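Local coordinates for protein carboxylic ester hydrolase (Aspergillus niger, PDB 7K4O) that probably hydrolyses ester bonds of tannins, releasing gallic acid, as a secreted serine esterase of the tannase family, at residues P20-E23 with I28-D31; Y179-G184 with A483-W488; T220-S225 with D419-T424; Q442-S447 with A516-P521. One frame throughout, in Å; residues are numbered along the deposited sequence.

Contact 1. Residues P20-E23 with I28-D31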
loop_
_atom_site.group_PDB
_atom_site.type_symbol
_atom_site.label_atom_id
_atom_site.label_comp_id
_atom_site.label_asym_id
_atom_site.label_seq_id
_atom_site.Cartn_x
_atom_site.Cartn_y
_atom_site.Cartn_z
ATOM N N PRO A 20 3.185 -11.346 -28.327
ATOM C CA PRO A 20 1.886 -11.567 -28.922
ATOM C C PRO A 20 1.759 -10.612 -30.106
ATOM O O PRO A 20 2.312 -9.505 -30.095
ATOM C CB PRO A 20 0.912 -11.245 -27.796
ATOM C CG PRO A 20 1.676 -10.281 -26.926
ATOM C CD PRO A 20 3.134 -10.688 -27.022
ATOM N N PRO A 21 0.950 -10.982 -31.094
ATOM C CA PRO A 21 0.701 -10.084 -32.212
ATOM C C PRO A 21 -0.123 -8.841 -31.837
ATOM O O PRO A 21 -0.940 -8.898 -30.932
ATOM C CB PRO A 21 -0.119 -10.949 -33.184
ATOM C CG PRO A 21 -0.783 -12.009 -32.331
ATOM C CD PRO A 21 0.132 -12.205 -31.131
ATOM N N SER A 22 0.051 -7.770 -32.601
ATOM C CA SER A 22 -0.894 -6.628 -32.552
ATOM C C SER A 22 -2.343 -7.143 -32.738
ATOM O O SER A 22 -2.617 -8.143 -33.453
ATOM C CB SER A 22 -0.502 -5.549 -33.536
ATOM O OG SER A 22 0.744 -4.981 -33.202
ATOM N N GLU A 23 -3.270 -6.506 -32.036
ATOM C CA GLU A 23 -4.716 -6.817 -31.966
ATOM C C GLU A 23 -4.996 -8.123 -31.250
ATOM O O GLU A 23 -6.177 -8.506 -31.182
ATOM C CB GLU A 23 -5.403 -6.704 -33.331
ATOM C CG GLU A 23 -5.043 -5.429 -34.030
ATOM C CD GLU A 23 -5.492 -4.146 -33.308
ATOM O OE1 GLU A 23 -6.479 -4.215 -32.515
ATOM O OE2 GLU A 23 -4.895 -3.084 -33.578
ATOM N N ILE A 28 -5.033 -2.613 -29.297
ATOM C CA ILE A 28 -3.600 -2.538 -28.919
ATOM C C ILE A 28 -2.710 -2.898 -30.118
ATOM O O ILE A 28 -2.823 -4.001 -30.630
ATOM C CB ILE A 28 -3.278 -3.464 -27.734
ATOM C CG1 ILE A 28 -4.081 -3.126 -26.478
ATOM C CG2 ILE A 28 -1.779 -3.433 -27.436
ATOM C CD1 ILE A 28 -3.814 -1.765 -26.005
ATOM N N THR A 29 -1.832 -1.991 -30.487
ATOM C CA THR A 29 -0.769 -2.223 -31.499
ATOM C C THR A 29 0.568 -2.303 -30.786
ATOM O O THR A 29 0.983 -1.335 -30.118
ATOM C CB THR A 29 -0.823 -1.154 -32.590
ATOM O OG1 THR A 29 -2.065 -1.265 -33.278
ATOM C CG2 THR A 29 0.310 -1.362 -33.589
ATOM N N ILE A 30 1.281 -3.413 -30.998
ATOM C CA ILE A 30 2.601 -3.593 -30.354
ATOM C C ILE A 30 3.696 -3.242 -31.369
ATOM O O ILE A 30 3.581 -3.701 -32.494
ATOM C CB ILE A 30 2.745 -5.026 -29.822
ATOM C CG1 ILE A 30 1.756 -5.210 -28.663
ATOM C CG2 ILE A 30 4.182 -5.260 -29.371
ATOM C CD1 ILE A 30 1.618 -6.573 -28.175
ATOM N N ASP A 31 4.658 -2.425 -30.965
ATOM C CA ASP A 31 5.765 -1.984 -31.867
ATOM C C ASP A 31 6.939 -2.979 -31.744
ATOM O O ASP A 31 7.768 -2.827 -30.845
ATOM C CB ASP A 31 6.236 -0.583 -31.516
ATOM C CG ASP A 31 7.297 -0.053 -32.470
ATOM O OD1 ASP A 31 7.649 -0.777 -33.396
ATOM O OD2 ASP A 31 7.710 1.081 -32.274
#
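Ser22 and Ile30 meet where loop 20-23, following helix 12-18, turns back along the start of strand 28-47, an outermost strand of the large mixed sheet. Ser22 OG accepts from Ile30 N on the side away from strand 50-66, where a further strand would offer a carbonyl. Ser22 CB lies 3.8 Å from Ile30 N. Beyond it, OG turns anti to the carbonyl carbon (chi1 -64°), which brings it to Ile30 N at 2.8 Å, with an N-H...O angle of 153°. The same oxygen lies 3.7 Å from Thr29 CG2. One residue on, Glu23 N donates a hydrogen bond to Ile28 O (2.9 Å), so two successive loop residues hold the strand on either side of Thr29, one through a side chain and one through the backbone. Glu23 OE1 accepts from Gly27 N, and Thr29 OG1 is bonded to Asp67. The Ile30 side chain crosses Pro20 at about a right angle, its CD1 lying 3.9 Å from Pro20 CG and 3.6 Å from Pro20 O.

Contact 2. Residues Y179-G184 with A483-W488. With FWN (2-[2-(2-ethoxyethoxy)ethoxy]ethanol), chain S.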
loop_
_atom_site.group_PDB
_atom_site.type_symbol
_atom_site.label_atom_id
_atom_site.label_comp_id
_atom_site.label_asym_id
_atom_site.label_seq_id
_atom_site.Cartn_x
_atom_site.Cartn_y
_atom_site.Cartn_z
ATOM N N TYR A 179 1.673 -19.925 -13.242
ATOM C CA TYR A 179 1.237 -19.326 -11.964
ATOM C C TYR A 179 1.549 -17.835 -11.999
ATOM O O TYR A 179 2.712 -17.432 -12.183
ATOM C CB TYR A 179 1.906 -19.994 -10.776
ATOM C CG TYR A 179 1.444 -21.418 -10.534
ATOM C CD1 TYR A 179 0.212 -21.637 -9.952
ATOM C CD2 TYR A 179 2.182 -22.499 -10.955
ATOM C CE1 TYR A 179 -0.231 -22.922 -9.678
ATOM C CE2 TYR A 179 1.741 -23.805 -10.680
ATOM C CZ TYR A 179 0.526 -23.996 -10.075
ATOM O OH TYR A 179 0.000 -25.233 -9.745
ATOM N N ALA A 180 0.531 -17.010 -11.824
ATOM C CA ALA A 180 0.668 -15.551 -11.999
ATOM C C ALA A 180 0.377 -14.873 -10.664
ATOM O O ALA A 180 -0.626 -15.202 -9.984
ATOM C CB ALA A 180 -0.273 -15.081 -13.100
ATOM N N TYR A 181 1.232 -13.913 -10.331
ATOM C CA TYR A 181 1.227 -13.236 -9.022
ATOM C C TYR A 181 1.329 -11.727 -9.219
ATOM O O TYR A 181 1.760 -11.249 -10.262
ATOM C CB TYR A 181 2.403 -13.744 -8.197
ATOM C CG TYR A 181 2.408 -15.237 -7.962
ATOM C CD1 TYR A 181 1.597 -15.772 -6.994
ATOM C CD2 TYR A 181 3.190 -16.104 -8.716
ATOM C CE1 TYR A 181 1.558 -17.133 -6.746
ATOM C CE2 TYR A 181 3.159 -17.466 -8.474
ATOM C CZ TYR A 181 2.382 -17.971 -7.461
ATOM O OH TYR A 181 2.382 -19.313 -7.203
ATOM N N TYR A 182 0.966 -11.017 -8.167
ATOM C CA TYR A 182 1.192 -9.573 -8.013
ATOM C C TYR A 182 1.865 -9.347 -6.663
ATOM O O TYR A 182 1.544 -10.006 -5.676
ATOM C CB TYR A 182 -0.115 -8.763 -8.051
ATOM C CG TYR A 182 0.137 -7.286 -7.874
ATOM C CD1 TYR A 182 0.607 -6.561 -8.941
ATOM C CD2 TYR A 182 0.010 -6.649 -6.647
ATOM C CE1 TYR A 182 0.904 -5.211 -8.823
ATOM C CE2 TYR A 182 0.283 -5.296 -6.519
ATOM C CZ TYR A 182 0.729 -4.582 -7.609
ATOM O OH TYR A 182 1.068 -3.243 -7.520
ATOM N N GLN A 183 2.741 -8.358 -6.627
ATOM C CA GLN A 183 3.364 -7.910 -5.345
ATOM C C GLN A 183 3.530 -6.388 -5.359
ATOM O O GLN A 183 4.233 -5.860 -6.228
ATOM C CB GLN A 183 4.679 -8.640 -5.050
ATOM C CG GLN A 183 5.288 -8.268 -3.700
ATOM C CD GLN A 183 6.547 -9.069 -3.401
ATOM O OE1 GLN A 183 7.276 -9.428 -4.320
ATOM N NE2 GLN A 183 6.746 -9.380 -2.107
ATOM N N GLY A 184 2.903 -5.717 -4.404
ATOM C CA GLY A 184 3.058 -4.265 -4.321
ATOM C C GLY A 184 2.565 -3.712 -3.005
ATOM O O GLY A 184 1.887 -4.429 -2.243
ATOM N N ALA A 483 7.575 -16.181 -1.349
ATOM C CA ALA A 483 7.750 -17.615 -1.017
ATOM C C ALA A 483 6.483 -18.150 -0.339
ATOM O O ALA A 483 6.069 -19.291 -0.651
ATOM C CB ALA A 483 8.988 -17.830 -0.138
ATOM N N VAL A 484 5.873 -17.386 0.573
ATOM C CA VAL A 484 4.671 -17.859 1.301
ATOM C C VAL A 484 3.520 -18.034 0.312
ATOM O O VAL A 484 2.746 -19.025 0.411
ATOM C CB VAL A 484 4.349 -16.917 2.478
ATOM C CG1 VAL A 484 2.970 -17.186 3.071
ATOM C CG2 VAL A 484 5.443 -17.023 3.526
ATOM N N MET A 485 3.341 -17.053 -0.584
ATOM C CA MET A 485 2.242 -17.098 -1.590
ATOM C C MET A 485 2.463 -18.281 -2.536
ATOM O O MET A 485 1.499 -18.995 -2.816
ATOM C CB MET A 485 2.151 -15.767 -2.343
ATOM C CG MET A 485 1.015 -15.751 -3.313
ATOM S SD MET A 485 -0.618 -16.073 -2.653
ATOM C CE MET A 485 -1.050 -14.406 -2.107
ATOM N N ILE A 486 3.675 -18.473 -3.016
ATOM C CA ILE A 486 3.964 -19.655 -3.871
ATOM C C ILE A 486 3.590 -20.924 -3.111
ATOM O O ILE A 486 2.976 -21.836 -3.716
ATOM C CB ILE A 486 5.426 -19.655 -4.309
ATOM C CG1 ILE A 486 5.682 -18.578 -5.361
ATOM C CG2 ILE A 486 5.811 -21.036 -4.825
ATOM C CD1 ILE A 486 7.113 -18.251 -5.528
ATOM N N ASP A 487 4.022 -21.031 -1.872
ATOM C CA ASP A 487 3.720 -22.251 -1.088
ATOM C C ASP A 487 2.203 -22.465 -0.955
ATOM O O ASP A 487 1.712 -23.612 -1.022
ATOM C CB ASP A 487 4.377 -22.123 0.263
ATOM C CG ASP A 487 5.092 -23.381 0.726
ATOM O OD1 ASP A 487 5.241 -24.326 -0.074
ATOM O OD2 ASP A 487 5.464 -23.381 1.915
ATOM N N TRP A 488 1.446 -21.397 -0.762
ATOM C CA TRP A 488 -0.015 -21.462 -0.637
ATOM C C TRP A 488 -0.603 -21.904 -1.974
ATOM O O TRP A 488 -1.355 -22.905 -2.040
ATOM C CB TRP A 488 -0.544 -20.123 -0.172
ATOM C CG TRP A 488 -1.968 -20.139 0.263
ATOM C CD1 TRP A 488 -2.775 -21.215 0.510
ATOM C CD2 TRP A 488 -2.739 -18.971 0.622
ATOM N NE1 TRP A 488 -3.985 -20.800 0.987
ATOM C CE2 TRP A 488 -3.986 -19.434 1.082
ATOM C CE3 TRP A 488 -2.476 -17.604 0.623
ATOM C CZ2 TRP A 488 -4.980 -18.563 1.542
ATOM C CZ3 TRP A 488 -3.463 -16.740 1.065
ATOM C CH2 TRP A 488 -4.696 -17.221 1.504
HETATM O O4 FWN S . 10.235 -21.770 -4.269
HETATM C C5 FWN S . 9.710 -21.019 -3.225
HETATM C C6 FWN S . 8.545 -21.611 -2.519
HETATM O O7 FWN S . 8.433 -21.557 -1.161
HETATM C C8 FWN S . 9.025 -22.544 -0.410
HETATM C C9 FWN S . 9.399 -22.199 0.984
HETATM O O10 FWN S . 10.691 -21.754 1.222
HETATM C C11 FWN S . 11.311 -22.084 2.414
HETATM C C12 FWN S . 12.626 -21.464 2.678
HETATM O O13 FWN S . 13.584 -21.659 1.700
HETATM C C14 FWN S . 14.749 -20.915 1.767
HETATM C C1 FWN S . 15.713 -20.917 0.624
#
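Tyr181 reaches from the strand 179-184 to the helix 483-488 and supplies the whole strand side of this contact, lying against Met485 and Ile486. Such strand-to-helix packing is a basic element of the alpha/beta-hydrolase fold, to whose clan the family belongs. Met485 CG approaches the ring obliquely on its CD1-CE1 side, at 3.7 Å from Tyr181 CD1. With CG anti to the backbone N (chi1 -177°), Met485 directs this methylene at the ring, and bends at the next two torsions turn the rest of the chain. Ile486 comes to the phenol end: its CG1 is 4.0 Å from Tyr181 CZ, and its CA is 3.7 Å from Tyr181 OH. The hydroxyl is hydrogen-bonded to OE2 of Glu490, one helical turn after Ile486. The other branch of Ile486, CG2, lies 3.6 Å from C6 of the bound 2-[2-(2-ethoxyethoxy)ethoxy]ethanol. Strand 89-93 adds Leu91 beside Tyr181 and Arg89 beside Ile486, while Lys410 and Ile412 of strand 410-416 pack on Met485.

Contact 3. Residues T220-S225 with D419-T424. With GDE (3,4,5-trihydroxybenzoic acid), chain J.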
loop_
_atom_site.group_PDB
_atom_site.type_symbol
_atom_site.label_atom_id
_atom_site.label_comp_id
_atom_site.label_asym_id
_atom_site.label_seq_id
_atom_site.Cartn_x
_atom_site.Cartn_y
_atom_site.Cartn_z
ATOM N N THR A 220 -8.162 12.600 1.054
ATOM C CA THR A 220 -8.674 13.814 1.736
ATOM C C THR A 220 -8.271 13.796 3.223
ATOM O O THR A 220 -7.981 14.898 3.764
ATOM C CB THR A 220 -10.172 13.928 1.588
ATOM O OG1 THR A 220 -10.525 13.872 0.200
ATOM C CG2 THR A 220 -10.696 15.217 2.181
ATOM N N GLN A 221 -8.218 12.647 3.871
ATOM C CA GLN A 221 -7.882 12.578 5.319
ATOM C C GLN A 221 -6.461 13.057 5.567
ATOM O O GLN A 221 -6.176 13.435 6.740
ATOM C CB GLN A 221 -8.199 11.227 5.946
ATOM C CG GLN A 221 -7.350 10.077 5.457
ATOM C CD GLN A 221 -5.992 9.984 6.120
ATOM O OE1 GLN A 221 -5.892 10.178 7.348
ATOM N NE2 GLN A 221 -4.943 9.752 5.309
ATOM N N HIS A 222 -5.609 13.140 4.561
ATOM C CA HIS A 222 -4.248 13.686 4.704
ATOM C C HIS A 222 -4.312 15.180 5.125
ATOM O O HIS A 222 -3.295 15.667 5.612
ATOM C CB HIS A 222 -3.438 13.535 3.441
ATOM C CG HIS A 222 -2.740 12.215 3.311
ATOM N ND1 HIS A 222 -1.728 11.850 4.194
ATOM C CD2 HIS A 222 -2.871 11.204 2.396
ATOM C CE1 HIS A 222 -1.223 10.682 3.791
ATOM N NE2 HIS A 222 -1.927 10.248 2.689
ATOM N N LEU A 223 -5.454 15.836 4.921
ATOM C CA LEU A 223 -5.632 17.277 5.294
ATOM C C LEU A 223 -6.225 17.342 6.688
ATOM O O LEU A 223 -6.309 18.450 7.198
ATOM C CB LEU A 223 -6.538 17.985 4.278
ATOM C CG LEU A 223 -5.977 18.162 2.883
ATOM C CD1 LEU A 223 -6.982 18.886 1.959
ATOM C CD2 LEU A 223 -4.670 18.904 2.870
ATOM N N TYR A 224 -6.672 16.227 7.287
ATOM C CA TYR A 224 -7.415 16.280 8.569
ATOM C C TYR A 224 -6.553 16.928 9.685
ATOM O O TYR A 224 -7.008 17.894 10.355
ATOM C CB TYR A 224 -7.898 14.914 9.005
ATOM C CG TYR A 224 -8.634 14.915 10.307
ATOM C CD1 TYR A 224 -9.640 15.835 10.566
ATOM C CD2 TYR A 224 -8.274 14.047 11.318
ATOM C CE1 TYR A 224 -10.273 15.862 11.798
ATOM C CE2 TYR A 224 -8.916 14.054 12.538
ATOM C CZ TYR A 224 -9.886 15.002 12.806
ATOM O OH TYR A 224 -10.538 14.986 14.031
ATOM N N SER A 225 -5.346 16.445 9.922
ATOM C CA SER A 225 -4.440 17.024 10.949
ATOM C C SER A 225 -4.274 18.547 10.738
ATOM O O SER A 225 -4.349 19.297 11.727
ATOM C CB SER A 225 -3.120 16.349 10.933
ATOM O OG SER A 225 -3.249 15.021 11.405
ATOM N N ASP A 419 1.488 2.717 10.851
ATOM C CA ASP A 419 1.506 3.391 9.539
ATOM C C ASP A 419 0.973 4.821 9.750
ATOM O O ASP A 419 -0.147 4.967 10.235
ATOM C CB ASP A 419 0.645 2.599 8.538
ATOM C CG ASP A 419 0.854 3.023 7.116
ATOM O OD1 ASP A 419 1.138 4.237 6.868
ATOM O OD2 ASP A 419 0.825 2.117 6.249
ATOM N N PHE A 420 1.745 5.777 9.331
ATOM C CA PHE A 420 1.483 7.218 9.477
ATOM C C PHE A 420 0.953 7.812 8.180
ATOM O O PHE A 420 0.724 9.033 8.136
ATOM C CB PHE A 420 2.774 7.958 9.839
ATOM C CG PHE A 420 3.923 7.722 8.910
ATOM C CD1 PHE A 420 4.044 8.408 7.725
ATOM C CD2 PHE A 420 4.848 6.712 9.186
ATOM C CE1 PHE A 420 5.113 8.185 6.870
ATOM C CE2 PHE A 420 5.899 6.469 8.315
ATOM C CZ PHE A 420 6.031 7.195 7.152
ATOM N N SER A 421 0.821 6.979 7.139
ATOM C CA SER A 421 0.497 7.477 5.778
ATOM C C SER A 421 -0.889 6.961 5.392
ATOM O O SER A 421 -1.600 7.696 4.722
ATOM C CB SER A 421 1.571 7.129 4.797
ATOM O OG SER A 421 1.345 7.700 3.515
ATOM N N ILE A 422 -1.188 5.703 5.716
ATOM C CA ILE A 422 -2.505 5.067 5.485
ATOM C C ILE A 422 -2.939 4.450 6.772
ATOM O O ILE A 422 -2.243 3.572 7.296
ATOM C CB ILE A 422 -2.426 4.037 4.344
ATOM C CG1 ILE A 422 -1.764 4.667 3.111
ATOM C CG2 ILE A 422 -3.816 3.468 4.108
ATOM C CD1 ILE A 422 -1.704 3.793 1.889
ATOM N N PRO A 423 -4.109 4.835 7.325
ATOM C CA PRO A 423 -4.554 4.258 8.577
ATOM C C PRO A 423 -4.640 2.727 8.514
ATOM O O PRO A 423 -5.263 2.188 7.641
ATOM C CB PRO A 423 -5.924 4.867 8.801
ATOM C CG PRO A 423 -5.851 6.152 8.065
ATOM C CD PRO A 423 -5.064 5.841 6.799
ATOM N N THR A 424 -4.071 2.046 9.513
ATOM C CA THR A 424 -4.180 0.575 9.571
ATOM C C THR A 424 -5.627 0.118 9.494
ATOM O O THR A 424 -5.908 -0.928 8.858
ATOM C CB THR A 424 -3.481 0.034 10.835
ATOM O OG1 THR A 424 -2.236 0.716 10.990
ATOM C CG2 THR A 424 -3.293 -1.467 10.723
HETATM O OAA GDE J . 2.215 5.031 -2.446
HETATM O OAB GDE J . 3.177 5.801 -0.608
HETATM O OAC GDE J . -2.121 7.790 -2.669
HETATM O OAD GDE J . -0.718 7.974 1.894
HETATM O OAE GDE J . -2.503 8.588 0.001
HETATM C CAF GDE J . 0.022 6.754 -2.035
HETATM C CAG GDE J . 0.742 6.846 0.295
HETATM C CAH GDE J . 2.192 5.731 -1.389
HETATM C CAI GDE J . -1.141 7.465 -1.703
HETATM C CAJ GDE J . -0.415 7.598 0.626
HETATM C CAK GDE J . 0.950 6.517 -1.035
HETATM C CAL GDE J . -1.334 7.867 -0.353
#
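His222 brings the edge of its imidazole to Ser421, and between them sits one hydroxyl of the bound gallic acid. His222 CE1 comes to 3.2 Å from Ser421 O, which lies oblique to the ring. His222 NE2 is hydrogen-bonded at 2.7 Å to ligand OAD, near the ring plane; a longer bond runs from NE2 to OAE. Ser421 CB points away from residues 220-225, yet its OG, anti to the backbone N (chi1 -175°), is hydrogen-bonded to OAD at 2.6 Å, so two side chains grip one phenolic oxygen. Gln221 takes the tighter choice, CG wedged between N and the carbonyl carbon (chi1 67°), and folds back so that NE2 sits 3.8 Å above the centre of the His222 ring. Gln221 NE2 is hydrogen-bonded to Tyr325 OH and Gln218 O, while Gln221 OE1 faces Pro423 CG. The loop 419-424, after strand 410-416, fits the acid turn of an alpha/beta-hydrolase: Asp419 probably forms a triad with Ser186 and His465, whose ND1 is bonded to Asp419 OD2. Asp419 OD1 closes an Asx turn by accepting from Ser421 N at 2.8 Å; Ile422 N, bonding from above the carboxylate plane, adds an Asx motif. His222 ND1 is held by Asp333.

Contact 4. Residues Q442-S447 with A516-P521. With NAG (2-acetamido-2-deoxy-beta-D-glucopyranose), chain D.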
loop_
_atom_site.group_PDB
_atom_site.type_symbol
_atom_site.label_atom_id
_atom_site.label_comp_id
_atom_site.label_asym_id
_atom_site.label_seq_id
_atom_site.Cartn_x
_atom_site.Cartn_y
_atom_site.Cartn_z
ATOM N N GLN A 442 -24.423 -15.443 7.199
ATOM C CA GLN A 442 -23.649 -16.194 8.195
ATOM C C GLN A 442 -23.278 -15.262 9.338
ATOM O O GLN A 442 -23.098 -14.045 9.129
ATOM C CB GLN A 442 -22.440 -16.798 7.485
ATOM C CG GLN A 442 -22.849 -17.782 6.406
ATOM C CD GLN A 442 -21.677 -18.194 5.548
ATOM O OE1 GLN A 442 -21.719 -18.073 4.335
ATOM N NE2 GLN A 442 -20.647 -18.750 6.164
ATOM N N ASP A 443 -23.063 -15.834 10.508
ATOM C CA ASP A 443 -22.586 -15.085 11.683
ATOM C C ASP A 443 -21.117 -14.711 11.478
ATOM O O ASP A 443 -20.447 -15.124 10.479
ATOM C CB ASP A 443 -22.848 -15.861 12.976
ATOM C CG ASP A 443 -22.079 -17.156 13.201
ATOM O OD1 ASP A 443 -21.047 -17.395 12.533
ATOM O OD2 ASP A 443 -22.523 -17.939 14.077
ATOM N N TYR A 444 -20.606 -13.944 12.403
ATOM C CA TYR A 444 -19.272 -13.345 12.233
ATOM C C TYR A 444 -18.231 -14.439 12.074
ATOM O O TYR A 444 -17.377 -14.415 11.128
ATOM C CB TYR A 444 -18.894 -12.436 13.386
ATOM C CG TYR A 444 -17.605 -11.704 13.155
ATOM C CD1 TYR A 444 -17.559 -10.563 12.376
ATOM C CD2 TYR A 444 -16.412 -12.183 13.655
ATOM C CE1 TYR A 444 -16.386 -9.885 12.193
ATOM C CE2 TYR A 444 -15.217 -11.527 13.449
ATOM C CZ TYR A 444 -15.191 -10.367 12.687
ATOM O OH TYR A 444 -14.001 -9.715 12.468
ATOM N N ASN A 445 -18.235 -15.411 12.984
ATOM C CA ASN A 445 -17.154 -16.432 12.939
ATOM C C ASN A 445 -17.264 -17.289 11.688
ATOM O O ASN A 445 -16.232 -17.671 11.154
ATOM C CB ASN A 445 -17.173 -17.322 14.191
ATOM C CG ASN A 445 -16.395 -16.716 15.346
ATOM O OD1 ASN A 445 -15.816 -15.629 15.276
ATOM N ND2 ASN A 445 -16.389 -17.421 16.484
ATOM N N SER A 446 -18.445 -17.640 11.253
ATOM C CA SER A 446 -18.628 -18.526 10.086
ATOM C C SER A 446 -18.190 -17.781 8.809
ATOM O O SER A 446 -17.514 -18.365 7.951
ATOM C CB SER A 446 -20.070 -18.972 10.030
ATOM O OG SER A 446 -20.407 -19.499 8.773
ATOM N N SER A 447 -18.639 -16.557 8.648
ATOM C CA SER A 447 -18.258 -15.734 7.469
ATOM C C SER A 447 -16.764 -15.443 7.503
ATOM O O SER A 447 -16.150 -15.401 6.417
ATOM C CB SER A 447 -19.112 -14.475 7.380
ATOM O OG SER A 447 -18.941 -13.681 8.540
ATOM N N ALA A 516 -3.339 -13.755 11.875
ATOM C CA ALA A 516 -4.340 -13.472 10.833
ATOM C C ALA A 516 -5.560 -12.881 11.505
ATOM O O ALA A 516 -6.126 -13.496 12.430
ATOM C CB ALA A 516 -4.732 -14.716 10.085
ATOM N N TRP A 517 -5.969 -11.720 11.019
ATOM C CA TRP A 517 -7.251 -11.091 11.394
ATOM C C TRP A 517 -8.337 -12.136 11.327
ATOM O O TRP A 517 -8.394 -12.928 10.392
ATOM C CB TRP A 517 -7.549 -9.913 10.429
ATOM C CG TRP A 517 -8.805 -9.180 10.772
ATOM C CD1 TRP A 517 -10.034 -9.342 10.229
ATOM C CD2 TRP A 517 -8.967 -8.243 11.859
ATOM N NE1 TRP A 517 -10.950 -8.555 10.888
ATOM C CE2 TRP A 517 -10.322 -7.897 11.902
ATOM C CE3 TRP A 517 -8.102 -7.738 12.838
ATOM C CZ2 TRP A 517 -10.841 -7.038 12.873
ATOM C CZ3 TRP A 517 -8.604 -6.848 13.774
ATOM C CH2 TRP A 517 -9.958 -6.540 13.798
ATOM N N PRO A 518 -9.316 -12.190 12.253
ATOM C CA PRO A 518 -9.495 -11.249 13.375
ATOM C C PRO A 518 -8.838 -11.617 14.707
ATOM O O PRO A 518 -9.128 -10.961 15.714
ATOM C CB PRO A 518 -11.013 -11.311 13.561
ATOM C CG PRO A 518 -11.361 -12.744 13.266
ATOM C CD PRO A 518 -10.422 -13.126 12.142
ATOM N N LEU A 519 -7.915 -12.572 14.674
ATOM C CA LEU A 519 -7.110 -12.889 15.867
ATOM C C LEU A 519 -6.098 -11.769 16.073
ATOM O O LEU A 519 -5.668 -11.087 15.108
ATOM C CB LEU A 519 -6.430 -14.257 15.671
ATOM C CG LEU A 519 -7.387 -15.428 15.425
ATOM C CD1 LEU A 519 -6.591 -16.693 15.124
ATOM C CD2 LEU A 519 -8.302 -15.647 16.626
ATOM N N ARG A 520 -5.680 -11.571 17.325
ATOM C CA ARG A 520 -4.628 -10.597 17.684
ATOM C C ARG A 520 -3.503 -11.303 18.444
ATOM O O ARG A 520 -3.774 -12.323 19.103
ATOM C CB ARG A 520 -5.146 -9.485 18.612
ATOM C CG ARG A 520 -6.415 -8.770 18.213
ATOM C CD ARG A 520 -6.403 -8.196 16.821
ATOM N NE ARG A 520 -5.322 -7.279 16.549
ATOM C CZ ARG A 520 -4.509 -7.379 15.475
ATOM N NH1 ARG A 520 -4.643 -8.379 14.606
ATOM N NH2 ARG A 520 -3.586 -6.481 15.290
ATOM N N PRO A 521 -2.265 -10.774 18.423
ATOM C CA PRO A 521 -1.145 -11.419 19.101
ATOM C C PRO A 521 -1.183 -11.167 20.610
ATOM O O PRO A 521 -1.493 -10.078 21.046
ATOM C CB PRO A 521 0.091 -10.778 18.496
ATOM C CG PRO A 521 -0.392 -9.419 18.030
ATOM C CD PRO A 521 -1.803 -9.673 17.571
HETATM C C1 NAG D . -15.562 -17.094 17.589
HETATM C C2 NAG D . -16.160 -17.381 18.937
HETATM C C3 NAG D . -15.096 -17.180 19.995
HETATM C C4 NAG D . -13.974 -18.125 19.718
HETATM C C5 NAG D . -13.407 -17.825 18.311
HETATM C C6 NAG D . -12.276 -18.750 17.945
HETATM C C7 NAG D . -18.505 -16.921 19.269
HETATM C C8 NAG D . -19.617 -15.940 19.397
HETATM N N2 NAG D . -17.270 -16.479 19.108
HETATM O O3 NAG D . -15.650 -17.382 21.288
HETATM O O4 NAG D . -12.938 -17.743 20.589
HETATM O O5 NAG D . -14.448 -17.944 17.370
HETATM O O6 NAG D . -11.543 -18.235 16.827
HETATM O O7 NAG D . -18.711 -18.096 19.334
#
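The N-terminal turn of helix 444-452 packs here on a loop with a cis-proline, as Tyr444 reaches across to Trp517 and Pro518 ahead of strand 520-524. The first torsion of Tyr444 places CG anti to the backbone N (chi1 -174°) and sends the ring outward from the helix. Pro518 lies at the ring's edge, near its plane, with CG 4.0 Å from Tyr444 CE2 and CB 3.6 Å from Tyr444 OH; the phenol and the proline run antiparallel alongside one another. A cis peptide bond precedes Pro518, consistent with its ring lying over the indole of Trp517, with Pro518 CB 3.8 Å above the plane, toward the rim. The indole and the phenol cross at about a right angle, with Trp517 NE1 3.6 Å from Tyr444 OH. Both polar groups are satisfied by one carboxylate oxygen, Glu432 OE2 of helix 425-438, which therefore joins the two segments through a shared acceptor. The helix start is fixed by Asp443 at the N-cap, whose OD1 accepts from Ser446 N at 2.9 Å. Further along the same helix, Glu449 and Glu453 bind a zinc ion. In the same turn as Tyr444, Asn445 carries an N-linked glycan: its ND2 is joined to C1 of the first N-acetylglucosamine by a covalent bond of 1.4 Å.

From the N terminus, contact 1 comes first and closes a short loop of four residues, fastening the segment after helix 12-18 to an edge strand of the large sheet. Contact 2 then opens at strand 179-185, in the same sheet, and closes some three hundred residues later on helix 481-491. Contact 3 nests within that long loop, joining residues 220-225 to the turn after strand 410-416 at the gallic acid pocket; contacts 2 and 3 lie on opposite sides of the chain's centre. Contact 4 opens inside the loop of contact 2 but closes beyond it, so the two cross, binding the 516-521 segment to helix 444-452. The nearest atoms of contacts 3 and 4 are about 7 Å apart.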